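Local atomic coordinates of peroxisomal acyl-CoA oxidase 1A (Solanum lycopersicum, PDB entry 2FON), a protein that probably catalyses the first, FAD-dependent step of peroxisomal beta-oxidation, converting acyl-CoA to 2-trans-enoyl-CoA and passing the electrons to oxygen. Residues 345-350 and 610-615; 360-365 and 552-557; 22-27 and 638-643. All coordinates share one frame; numbering follows the deposited sequence.

Interaction 1. Residues 345-350 and 610-615; sequences DYKTQQ and ALYSQL. With FAD (flavin-adenine dinucleotide), chain D.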
loop_
_atom_site.group_PDB
_atom_site.type_symbol
_atom_site.label_atom_id
_atom_site.label_comp_id
_atom_site.label_asym_id
_atom_site.label_seq_id
_atom_site.Cartn_x
_atom_site.Cartn_y
_atom_site.Cartn_z
ATOM N N ASP B 345 -8.953 -7.336 20.937
ATOM C CA ASP B 345 -10.181 -7.021 21.672
ATOM C C ASP B 345 -10.708 -5.639 21.338
ATOM O O ASP B 345 -11.811 -5.334 21.693
ATOM C CB ASP B 345 -10.014 -7.122 23.199
ATOM C CG ASP B 345 -9.838 -8.568 23.707
ATOM O OD1 ASP B 345 -9.418 -8.703 24.891
ATOM O OD2 ASP B 345 -10.092 -9.555 22.952
ATOM N N TYR B 346 -9.908 -4.786 20.700
ATOM C CA TYR B 346 -10.336 -3.394 20.407
ATOM C C TYR B 346 -11.233 -3.290 19.196
ATOM O O TYR B 346 -11.055 -4.003 18.221
ATOM C CB TYR B 346 -9.141 -2.454 20.216
ATOM C CG TYR B 346 -8.335 -2.285 21.446
ATOM C CD1 TYR B 346 -6.937 -2.172 21.371
ATOM C CD2 TYR B 346 -8.952 -2.250 22.694
ATOM C CE1 TYR B 346 -6.151 -2.014 22.568
ATOM C CE2 TYR B 346 -8.217 -2.109 23.853
ATOM C CZ TYR B 346 -6.808 -1.991 23.807
ATOM O OH TYR B 346 -6.082 -1.849 24.973
ATOM N N LYS B 347 -12.168 -2.363 19.235
ATOM C CA LYS B 347 -13.192 -2.286 18.205
ATOM C C LYS B 347 -12.619 -1.617 16.918
ATOM O O LYS B 347 -13.131 -1.801 15.809
ATOM C CB LYS B 347 -14.452 -1.629 18.822
ATOM C CG LYS B 347 -15.860 -1.840 18.153
ATOM C CD LYS B 347 -16.392 -3.280 18.086
ATOM C CE LYS B 347 -16.616 -3.900 19.443
ATOM N NZ LYS B 347 -17.212 -5.270 19.305
ATOM N N THR B 348 -11.518 -0.897 17.053
ATOM C CA THR B 348 -10.877 -0.310 15.890
ATOM C C THR B 348 -10.028 -1.310 15.160
ATOM O O THR B 348 -9.997 -1.311 13.909
ATOM C CB THR B 348 -10.012 0.886 16.219
ATOM O OG1 THR B 348 -9.206 0.610 17.361
ATOM C CG2 THR B 348 -10.871 2.088 16.515
ATOM N N GLN B 349 -9.324 -2.151 15.919
ATOM C CA GLN B 349 -8.655 -3.290 15.345
ATOM C C GLN B 349 -9.691 -4.172 14.682
ATOM O O GLN B 349 -9.580 -4.497 13.518
ATOM C CB GLN B 349 -7.893 -4.072 16.391
ATOM C CG GLN B 349 -6.895 -5.033 15.774
ATOM C CD GLN B 349 -5.591 -4.393 15.491
ATOM O OE1 GLN B 349 -5.448 -3.181 15.671
ATOM N NE2 GLN B 349 -4.595 -5.194 15.088
ATOM N N GLN B 350 -10.746 -4.514 15.384
ATOM C CA GLN B 350 -11.861 -5.201 14.711
ATOM C C GLN B 350 -12.386 -4.569 13.407
ATOM O O GLN B 350 -12.443 -5.238 12.371
ATOM C CB GLN B 350 -12.963 -5.485 15.693
ATOM C CG GLN B 350 -12.518 -6.516 16.698
ATOM C CD GLN B 350 -13.408 -6.493 17.892
ATOM O OE1 GLN B 350 -14.583 -6.070 17.802
ATOM N NE2 GLN B 350 -12.869 -6.928 19.050
ATOM N N ALA B 610 -22.301 -5.188 16.689
ATOM C CA ALA B 610 -22.753 -6.474 17.237
ATOM C C ALA B 610 -22.005 -7.646 16.588
ATOM O O ALA B 610 -21.515 -8.540 17.287
ATOM C CB ALA B 610 -24.273 -6.630 17.062
ATOM N N LEU B 611 -21.878 -7.611 15.260
ATOM C CA LEU B 611 -21.285 -8.727 14.546
ATOM C C LEU B 611 -19.808 -8.909 14.897
ATOM O O LEU B 611 -19.351 -10.029 15.117
ATOM C CB LEU B 611 -21.511 -8.617 13.047
ATOM C CG LEU B 611 -22.933 -8.880 12.557
ATOM C CD1 LEU B 611 -22.984 -8.680 11.052
ATOM C CD2 LEU B 611 -23.475 -10.265 12.939
ATOM N N TYR B 612 -19.073 -7.801 14.979
ATOM C CA TYR B 612 -17.706 -7.827 15.444
ATOM C C TYR B 612 -17.630 -8.553 16.808
ATOM O O TYR B 612 -16.813 -9.443 16.995
ATOM C CB TYR B 612 -17.131 -6.398 15.529
ATOM C CG TYR B 612 -16.890 -5.638 14.231
ATOM C CD1 TYR B 612 -16.893 -4.260 14.231
ATOM C CD2 TYR B 612 -16.637 -6.277 13.029
ATOM C CE1 TYR B 612 -16.668 -3.508 13.078
ATOM C CE2 TYR B 612 -16.418 -5.541 11.844
ATOM C CZ TYR B 612 -16.446 -4.135 11.888
ATOM O OH TYR B 612 -16.214 -3.340 10.768
ATOM N N SER B 613 -18.490 -8.192 17.745
ATOM C CA SER B 613 -18.460 -8.812 19.083
ATOM C C SER B 613 -18.683 -10.313 19.066
ATOM O O SER B 613 -18.125 -11.013 19.889
ATOM C CB SER B 613 -19.497 -8.195 20.010
ATOM O OG SER B 613 -19.104 -6.890 20.359
ATOM N N GLN B 614 -19.519 -10.801 18.146
ATOM C CA GLN B 614 -19.711 -12.240 18.035
ATOM C C GLN B 614 -18.577 -12.894 17.257
ATOM O O GLN B 614 -18.114 -13.951 17.638
ATOM C CB GLN B 614 -21.095 -12.641 17.499
ATOM C CG GLN B 614 -21.920 -11.529 16.860
ATOM C CD GLN B 614 -23.441 -11.862 16.787
ATOM O OE1 GLN B 614 -23.874 -12.863 16.151
ATOM N NE2 GLN B 614 -24.246 -11.012 17.418
ATOM N N LEU B 615 -18.098 -12.277 16.189
ATOM C CA LEU B 615 -16.964 -12.858 15.501
ATOM C C LEU B 615 -15.831 -13.062 16.490
ATOM O O LEU B 615 -15.365 -14.183 16.604
ATOM C CB LEU B 615 -16.492 -12.026 14.300
ATOM C CG LEU B 615 -15.575 -12.822 13.351
ATOM C CD1 LEU B 615 -16.299 -13.933 12.668
ATOM C CD2 LEU B 615 -15.035 -11.982 12.276
HETATM P PA FAD D . 1.160 -1.252 18.763
HETATM O O1A FAD D . 0.725 -0.133 19.669
HETATM O O2A FAD D . 1.591 -2.550 19.453
HETATM O O5B FAD D . -0.074 -1.434 17.816
HETATM C C5B FAD D . -0.264 -2.663 17.156
HETATM C C4B FAD D . -1.712 -2.530 16.705
HETATM O O4B FAD D . -2.524 -2.401 17.859
HETATM C C3B FAD D . -1.967 -1.286 15.853
HETATM O O3B FAD D . -2.923 -1.667 14.935
HETATM C C2B FAD D . -2.668 -0.352 16.783
HETATM O O2B FAD D . -3.542 0.492 16.107
HETATM C C1B FAD D . -3.397 -1.327 17.694
HETATM N N9A FAD D . -3.571 -0.668 18.982
HETATM C C8A FAD D . -2.630 -0.543 19.963
HETATM N N7A FAD D . -3.212 0.154 20.970
HETATM C C5A FAD D . -4.497 0.449 20.649
HETATM C C6A FAD D . -5.529 1.114 21.315
HETATM N N6A FAD D . -5.306 1.622 22.522
HETATM N N1A FAD D . -6.761 1.264 20.711
HETATM C C2A FAD D . -6.999 0.748 19.457
HETATM N N3A FAD D . -5.987 0.079 18.814
HETATM C C4A FAD D . -4.746 -0.059 19.389
HETATM N N1 FAD D . 11.246 3.782 18.697
HETATM C C2 FAD D . 12.235 4.457 19.407
HETATM O O2 FAD D . 12.184 4.615 20.654
HETATM N N3 FAD D . 13.261 5.029 18.686
HETATM C C4 FAD D . 13.322 4.904 17.326
HETATM O O4 FAD D . 14.284 5.399 16.738
HETATM C C4X FAD D . 12.338 4.213 16.637
HETATM N N5 FAD D . 12.418 4.048 15.255
HETATM C C5X FAD D . 11.511 3.318 14.552
HETATM C C6 FAD D . 11.707 3.206 13.207
HETATM C C7 FAD D . 10.799 2.497 12.447
HETATM C C7M FAD D . 11.063 2.417 10.957
HETATM C C8 FAD D . 9.664 1.902 13.088
HETATM C C8M FAD D . 8.643 1.101 12.339
HETATM C C9 FAD D . 9.498 2.028 14.456
HETATM C C9A FAD D . 10.446 2.731 15.223
HETATM N N10 FAD D . 10.345 2.896 16.639
HETATM C C10 FAD D . 11.295 3.642 17.328
HETATM C "C1'" FAD D . 9.188 2.354 17.448
HETATM C "C2'" FAD D . 8.045 3.220 16.930
HETATM O "O2'" FAD D . 8.253 4.556 17.195
HETATM C "C3'" FAD D . 6.680 3.063 17.516
HETATM O "O3'" FAD D . 6.632 3.537 18.842
HETATM C "C4'" FAD D . 6.116 1.679 17.427
HETATM O "O4'" FAD D . 6.313 1.173 16.115
HETATM C "C5'" FAD D . 4.641 1.849 17.814
HETATM O "O5'" FAD D . 3.934 0.818 17.191
HETATM P P FAD D . 3.777 -0.600 17.888
HETATM O O1P FAD D . 4.785 -1.528 17.242
HETATM O O2P FAD D . 3.916 -0.340 19.396
HETATM O O3P FAD D . 2.215 -0.891 17.594
#
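Tyr612 gives up more surface than any other residue here, its CB and ring lying against Lys347 and Gln350 at the start of helix 347-380. The aliphatic part of Lys347 passes the ring edge, with CD 4.0 Å from Tyr612 CD1, while the backbone O of Gln350 sits over one ring face near the rim. Gln350 and Tyr612 run past each other in opposite directions, amide and ring planes 69° apart, which brings Gln350 OE1 to 3.4 Å from Tyr612 CB. Bends at chi2 and chi3 (62° and 63°) turn the lysine chain round toward Ser613. Its ammonium then donates to two oxygens: NZ lies 2.7 Å from OG of Ser613 and 3.1 Å from OE1 of Gln350, the latter met in the carbonyl plane. The other polar ends are held nearby, Gln350 NE2 by the carbonyl of Ile344 and Tyr612 OH by Asn351. Across the helix start from this contact lies the cofactor: Tyr346 CE1 approaches C6A of the FAD adenine at 3.4 Å, and Gln349 OE1 is 3.0 Å from the ribose O3B. The contact thus joins the C-alpha1 helices to the C-terminal helical domain of an acyl-CoA oxidase, directly behind the adenosine end of its FAD pocket.

Interaction 2. Residues 360-365 and 552-557; sequences AYAFRF and SKYIEK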
loop_
_atom_site.group_PDB
_atom_site.type_symbol
_atom_site.label_atom_id
_atom_site.label_comp_id
_atom_site.label_asym_id
_atom_site.label_seq_id
_atom_site.Cartn_x
_atom_site.Cartn_y
_atom_site.Cartn_z
ATOM N N ALA B 360 -12.175 -12.534 2.741
ATOM C CA ALA B 360 -11.504 -13.743 2.284
ATOM C C ALA B 360 -12.518 -14.849 2.086
ATOM O O ALA B 360 -12.432 -15.619 1.103
ATOM C CB ALA B 360 -10.464 -14.179 3.274
ATOM N N TYR B 361 -13.482 -14.961 3.019
ATOM C CA TYR B 361 -14.560 -15.940 2.815
ATOM C C TYR B 361 -15.473 -15.486 1.642
ATOM O O TYR B 361 -15.806 -16.290 0.775
ATOM C CB TYR B 361 -15.293 -16.234 4.104
ATOM C CG TYR B 361 -14.588 -17.180 5.070
ATOM C CD1 TYR B 361 -13.562 -16.751 5.891
ATOM C CD2 TYR B 361 -14.979 -18.507 5.173
ATOM C CE1 TYR B 361 -12.901 -17.627 6.779
ATOM C CE2 TYR B 361 -14.351 -19.407 6.072
ATOM C CZ TYR B 361 -13.311 -18.946 6.872
ATOM O OH TYR B 361 -12.702 -19.833 7.750
ATOM N N ALA B 362 -15.800 -14.194 1.544
ATOM C CA ALA B 362 -16.644 -13.753 0.416
ATOM C C ALA B 362 -15.999 -14.071 -0.922
ATOM O O ALA B 362 -16.626 -14.738 -1.746
ATOM C CB ALA B 362 -17.048 -12.276 0.512
ATOM N N PHE B 363 -14.758 -13.613 -1.133
ATOM C CA PHE B 363 -14.000 -13.889 -2.367
ATOM C C PHE B 363 -13.756 -15.390 -2.512
ATOM O O PHE B 363 -13.758 -15.912 -3.606
ATOM C CB PHE B 363 -12.654 -13.132 -2.405
ATOM C CG PHE B 363 -12.775 -11.603 -2.284
ATOM C CD1 PHE B 363 -11.635 -10.826 -2.105
ATOM C CD2 PHE B 363 -13.998 -10.966 -2.363
ATOM C CE1 PHE B 363 -11.743 -9.418 -1.978
ATOM C CE2 PHE B 363 -14.127 -9.598 -2.265
ATOM C CZ PHE B 363 -13.008 -8.815 -2.056
ATOM N N ARG B 364 -13.617 -16.125 -1.419
ATOM C CA ARG B 364 -13.593 -17.588 -1.606
ATOM C C ARG B 364 -14.808 -18.146 -2.328
ATOM O O ARG B 364 -14.678 -19.060 -3.141
ATOM C CB ARG B 364 -13.417 -18.382 -0.327
ATOM C CG ARG B 364 -12.930 -19.758 -0.657
ATOM C CD ARG B 364 -11.616 -19.720 -1.292
ATOM N NE ARG B 364 -11.008 -21.038 -1.338
ATOM C CZ ARG B 364 -9.694 -21.270 -1.269
ATOM N NH1 ARG B 364 -8.848 -20.264 -1.109
ATOM N NH2 ARG B 364 -9.219 -22.518 -1.311
ATOM N N PHE B 365 -15.977 -17.577 -2.031
ATOM C CA PHE B 365 -17.239 -18.114 -2.500
ATOM C C PHE B 365 -17.592 -17.579 -3.842
ATOM O O PHE B 365 -18.092 -18.313 -4.694
ATOM C CB PHE B 365 -18.323 -17.864 -1.471
ATOM C CG PHE B 365 -18.056 -18.565 -0.136
ATOM C CD1 PHE B 365 -18.486 -17.992 1.080
ATOM C CD2 PHE B 365 -17.371 -19.773 -0.106
ATOM C CE1 PHE B 365 -18.260 -18.616 2.267
ATOM C CE2 PHE B 365 -17.146 -20.419 1.088
ATOM C CZ PHE B 365 -17.601 -19.856 2.285
ATOM N N SER B 552 -24.482 -11.070 -3.356
ATOM C CA SER B 552 -25.566 -11.963 -3.727
ATOM C C SER B 552 -25.128 -13.425 -3.884
ATOM O O SER B 552 -25.976 -14.334 -3.840
ATOM C CB SER B 552 -26.243 -11.491 -4.994
ATOM O OG SER B 552 -25.491 -11.952 -6.076
ATOM N N LYS B 553 -23.825 -13.646 -4.077
ATOM C CA LYS B 553 -23.320 -15.011 -4.250
ATOM C C LYS B 553 -23.014 -15.631 -2.894
ATOM O O LYS B 553 -23.095 -16.839 -2.679
ATOM C CB LYS B 553 -22.085 -15.030 -5.151
ATOM C CG LYS B 553 -22.386 -14.559 -6.553
ATOM C CD LYS B 553 -23.325 -15.503 -7.232
ATOM C CE LYS B 553 -24.000 -14.922 -8.460
ATOM N NZ LYS B 553 -25.251 -15.797 -8.797
ATOM N N TYR B 554 -22.659 -14.764 -1.966
ATOM C CA TYR B 554 -22.461 -15.164 -0.604
ATOM C C TYR B 554 -23.825 -15.634 -0.050
ATOM O O TYR B 554 -23.920 -16.661 0.663
ATOM C CB TYR B 554 -21.851 -13.989 0.193
ATOM C CG TYR B 554 -21.114 -14.437 1.433
ATOM C CD1 TYR B 554 -19.877 -13.916 1.784
ATOM C CD2 TYR B 554 -21.672 -15.414 2.263
ATOM C CE1 TYR B 554 -19.222 -14.356 2.956
ATOM C CE2 TYR B 554 -21.038 -15.847 3.402
ATOM C CZ TYR B 554 -19.827 -15.337 3.745
ATOM O OH TYR B 554 -19.294 -15.850 4.890
ATOM N N ILE B 555 -24.882 -14.894 -0.390
ATOM C CA ILE B 555 -26.187 -15.253 0.109
ATOM C C ILE B 555 -26.597 -16.563 -0.537
ATOM O O ILE B 555 -27.214 -17.409 0.123
ATOM C CB ILE B 555 -27.263 -14.123 -0.106
ATOM C CG1 ILE B 555 -26.890 -12.833 0.668
ATOM C CG2 ILE B 555 -28.671 -14.626 0.254
ATOM C CD1 ILE B 555 -27.795 -11.634 0.361
ATOM N N GLU B 556 -26.236 -16.748 -1.804
ATOM C CA GLU B 556 -26.649 -17.938 -2.534
ATOM C C GLU B 556 -26.009 -19.185 -1.942
ATOM O O GLU B 556 -26.635 -20.255 -1.831
ATOM C CB GLU B 556 -26.281 -17.809 -3.995
ATOM C CG GLU B 556 -27.389 -17.262 -4.865
ATOM C CD GLU B 556 -27.088 -17.391 -6.373
ATOM O OE1 GLU B 556 -26.163 -18.162 -6.789
ATOM O OE2 GLU B 556 -27.792 -16.700 -7.150
ATOM N N LYS B 557 -24.738 -19.006 -1.568
ATOM C CA LYS B 557 -23.918 -20.000 -0.883
ATOM C C LYS B 557 -24.562 -20.444 0.458
ATOM O O LYS B 557 -24.611 -21.646 0.779
ATOM C CB LYS B 557 -22.550 -19.397 -0.677
ATOM C CG LYS B 557 -21.564 -20.252 0.041
ATOM C CD LYS B 557 -21.479 -21.630 -0.560
ATOM C CE LYS B 557 -20.589 -22.498 0.282
ATOM N NZ LYS B 557 -20.142 -23.613 -0.561
#
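Tyr361, Ala362 and Phe365 on helix 347-380 pack against Tyr554 and Lys557 on helix 535-558. This is a nearly perpendicular helix-helix crossing, in which the axes of the two short segments cross at 81° with a closest approach of 9.1 Å, and it joins the C-alpha1 and C-terminal helical domains of the acyl-CoA oxidase fold. Tyr361 contributes little more than its CB, 4.1 Å from Tyr554 OH; its ring leads away to meet Trp44 of helix 37-45 edge-to-face, and its hydroxyl bonds the carbonyl of Leu622. One residue on, the Ala362 methyl touches the Tyr554 ring at the edge, CB to CD1 3.5 Å, and its small size lets the tyrosine come close to the helix backbone. The tyrosine reaches this place because its CG stands anti to the backbone N (chi1 -157°), which swings the ring toward the facing helix. Phe365 completes the contact by turning its edge into the face of Tyr554 in a T-shaped pair, ring centroids 5.3 Å apart and planes at 90°, with CD1 over the centre of the tyrosine ring. With an alanine at Tyr554, the Phe365 edge would probably lose its aromatic face and a gap would open beside the Ala362 methyl. Lys557 crosses Phe365 at about a right angle, and beyond the ring its NZ forms a salt bridge with Glu368. Phe365 is thereby sandwiched: the carbonyl O of Tyr361 lies over one face, and on the opposite face Lys557 CG makes a CH-pi contact 4.0 Å from the ring centroid.

Interaction 3. Residues 22-27 and 638-643; sequences GVDYLA and GRYDGN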
loop_
_atom_site.group_PDB
_atom_site.type_symbol
_atom_site.label_atom_id
_atom_site.label_comp_id
_atom_site.label_asym_id
_atom_site.label_seq_id
_atom_site.Cartn_x
_atom_site.Cartn_y
_atom_site.Cartn_z
ATOM N N GLY B 22 7.355 -27.146 23.533
ATOM C CA GLY B 22 6.724 -25.961 22.897
ATOM C C GLY B 22 5.244 -25.844 23.223
ATOM O O GLY B 22 4.422 -26.613 22.730
ATOM N N VAL B 23 4.894 -24.872 24.053
ATOM C CA VAL B 23 3.486 -24.600 24.320
ATOM C C VAL B 23 2.783 -23.981 23.086
ATOM O O VAL B 23 3.446 -23.468 22.190
ATOM C CB VAL B 23 3.320 -23.728 25.617
ATOM C CG1 VAL B 23 4.458 -24.031 26.657
ATOM C CG2 VAL B 23 3.305 -22.269 25.306
ATOM N N ASP B 24 1.455 -24.071 23.025
ATOM C CA ASP B 24 0.676 -23.291 22.088
ATOM C C ASP B 24 0.136 -22.094 22.844
ATOM O O ASP B 24 -0.871 -22.184 23.496
ATOM C CB ASP B 24 -0.476 -24.129 21.490
ATOM C CG ASP B 24 -1.512 -23.282 20.601
ATOM O OD1 ASP B 24 -1.387 -22.028 20.462
ATOM O OD2 ASP B 24 -2.483 -23.891 20.041
ATOM N N TYR B 25 0.790 -20.960 22.725
ATOM C CA TYR B 25 0.273 -19.711 23.286
ATOM C C TYR B 25 -1.052 -19.217 22.723
ATOM O O TYR B 25 -1.465 -18.108 23.052
ATOM C CB TYR B 25 1.313 -18.599 23.133
ATOM C CG TYR B 25 2.573 -18.966 23.823
ATOM C CD1 TYR B 25 3.613 -19.589 23.119
ATOM C CD2 TYR B 25 2.717 -18.752 25.196
ATOM C CE1 TYR B 25 4.782 -19.958 23.759
ATOM C CE2 TYR B 25 3.887 -19.128 25.852
ATOM C CZ TYR B 25 4.903 -19.724 25.124
ATOM O OH TYR B 25 6.039 -20.108 25.757
ATOM N N LEU B 26 -1.704 -20.002 21.873
ATOM C CA LEU B 26 -3.027 -19.612 21.355
ATOM C C LEU B 26 -4.068 -20.709 21.614
ATOM O O LEU B 26 -5.194 -20.669 21.062
ATOM C CB LEU B 26 -2.986 -19.282 19.857
ATOM C CG LEU B 26 -2.223 -18.057 19.320
ATOM C CD1 LEU B 26 -1.607 -18.356 17.921
ATOM C CD2 LEU B 26 -3.124 -16.850 19.274
ATOM N N ALA B 27 -3.683 -21.674 22.462
ATOM C CA ALA B 27 -4.567 -22.763 22.837
ATOM C C ALA B 27 -5.863 -22.226 23.493
ATOM O O ALA B 27 -6.953 -22.758 23.253
ATOM C CB ALA B 27 -3.841 -23.736 23.721
ATOM N N GLY B 638 2.848 -14.725 12.618
ATOM C CA GLY B 638 1.655 -15.514 12.465
ATOM C C GLY B 638 1.960 -16.960 12.713
ATOM O O GLY B 638 1.237 -17.829 12.255
ATOM N N ARG B 639 3.059 -17.249 13.385
ATOM C CA ARG B 639 3.298 -18.645 13.775
ATOM C C ARG B 639 2.056 -19.216 14.435
ATOM O O ARG B 639 1.487 -18.565 15.314
ATOM C CB ARG B 639 4.414 -18.748 14.805
ATOM C CG ARG B 639 5.786 -18.673 14.240
ATOM C CD ARG B 639 6.739 -18.528 15.388
ATOM N NE ARG B 639 6.682 -19.756 16.128
ATOM C CZ ARG B 639 7.320 -20.867 15.782
ATOM N NH1 ARG B 639 8.109 -20.863 14.707
ATOM N NH2 ARG B 639 7.167 -21.969 16.542
ATOM N N TYR B 640 1.649 -20.406 13.999
ATOM C CA TYR B 640 0.607 -21.178 14.641
ATOM C C TYR B 640 0.661 -21.171 16.191
ATOM O O TYR B 640 -0.353 -20.902 16.842
ATOM C CB TYR B 640 0.649 -22.639 14.137
ATOM C CG TYR B 640 -0.515 -23.475 14.608
ATOM C CD1 TYR B 640 -1.651 -23.625 13.817
ATOM C CD2 TYR B 640 -0.505 -24.072 15.880
ATOM C CE1 TYR B 640 -2.744 -24.412 14.263
ATOM C CE2 TYR B 640 -1.571 -24.829 16.302
ATOM C CZ TYR B 640 -2.695 -24.985 15.490
ATOM O OH TYR B 640 -3.782 -25.728 15.945
ATOM N N ASP B 641 1.820 -21.464 16.781
ATOM C CA ASP B 641 1.917 -21.536 18.239
ATOM C C ASP B 641 2.017 -20.192 18.934
ATOM O O ASP B 641 2.302 -20.149 20.104
ATOM C CB ASP B 641 3.087 -22.443 18.700
ATOM C CG ASP B 641 4.456 -21.896 18.304
ATOM O OD1 ASP B 641 4.528 -20.842 17.632
ATOM O OD2 ASP B 641 5.468 -22.552 18.638
ATOM N N GLY B 642 1.791 -19.100 18.245
ATOM C CA GLY B 642 1.954 -17.779 18.851
ATOM C C GLY B 642 3.246 -17.445 19.571
ATOM O O GLY B 642 3.264 -16.518 20.331
ATOM N N ASN B 643 4.330 -18.179 19.364
ATOM C CA ASN B 643 5.566 -17.861 20.043
ATOM C C ASN B 643 6.365 -16.815 19.304
ATOM O O ASN B 643 7.414 -17.120 18.721
ATOM C CB ASN B 643 6.429 -19.080 20.183
ATOM C CG ASN B 643 7.533 -18.902 21.243
ATOM O OD1 ASN B 643 7.501 -17.942 22.052
ATOM N ND2 ASN B 643 8.506 -19.838 21.256
#
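Tyr25 and Asn643 lie side by side and point the same way, ring and amide planes 34° apart, with Tyr25 CE1 3.8 Å from Asn643 OD1. Tyr25 CG stands opposite its own carbonyl carbon (chi1 -59°), which lays the ring along the asparagine. The ring also turns an edge to the carbonyl O of Asp641, which lies close to its plane. That same oxygen accepts a weak, bent hydrogen bond from Tyr25 N at 3.1 Å, so one carbonyl meets both the backbone and the ring of a single residue. Leu26 points toward the type I turn running from Arg639 to Gly642, and its CD1 settles against the backbone there, 3.5 Å from Gly642 N. Gly642 has a positive phi, and a CB on it would crowd Leu26 CG and Tyr25 CB, two reasons why glycine suits this place.

Asp641 shapes its loop through an Asx turn: OD1 accepts from Asn643 N at 3.2 Å, the donor lying above the carboxylate plane. Arg639 also grips it side-on, NE to OD1 and NH2 to OD2, both 2.8 Å. These two bonds fix the rotation of the carboxylate, and the pairing probably offsets its charge. Asp24 OD1 faces Leu26 N in what fits a second Asx turn, though the modelled separation is too short to rely on. Asp24 crosses Tyr640 obliquely, its carboxylate 47° from the ring plane.

The contact lays the N-terminal loop, just ahead of helix 27-31, against the loop leading into helix 644-652, joined directly by one weak hydrogen bond and side-chain packing. Arg30 links them further, with a salt bridge to Asp24 OD2, a hydrogen bond to Tyr640 O and a cation-pi contact with the Tyr640 ring. Helix 297-328 backs both loops, with Ala327 and Val328 under Leu26 and Arg324 bonded to the carbonyl of Gly638.

Overall arrangement
Interactions 1 and 2 share helix 347-380: the first holds its beginning, beside the adenosine part of FAD, and the second a point farther along it, so that two different helices of the C-terminal region are tied to one C-alpha1 helix. Their centres are about 21 Å apart and their nearest atoms about 8 Å. Interaction 2 lies away from the FAD site and the predicted catalytic residue. Interaction 3 spans nearly the whole chain and encloses both others in sequence. Its centre is about 22 Å from that of interaction 1 and about 30 Å from that of interaction 2. It does not touch the cofactor, but the side chain of Leu26 comes within about 10 Å of that of Arg329, which binds FAD.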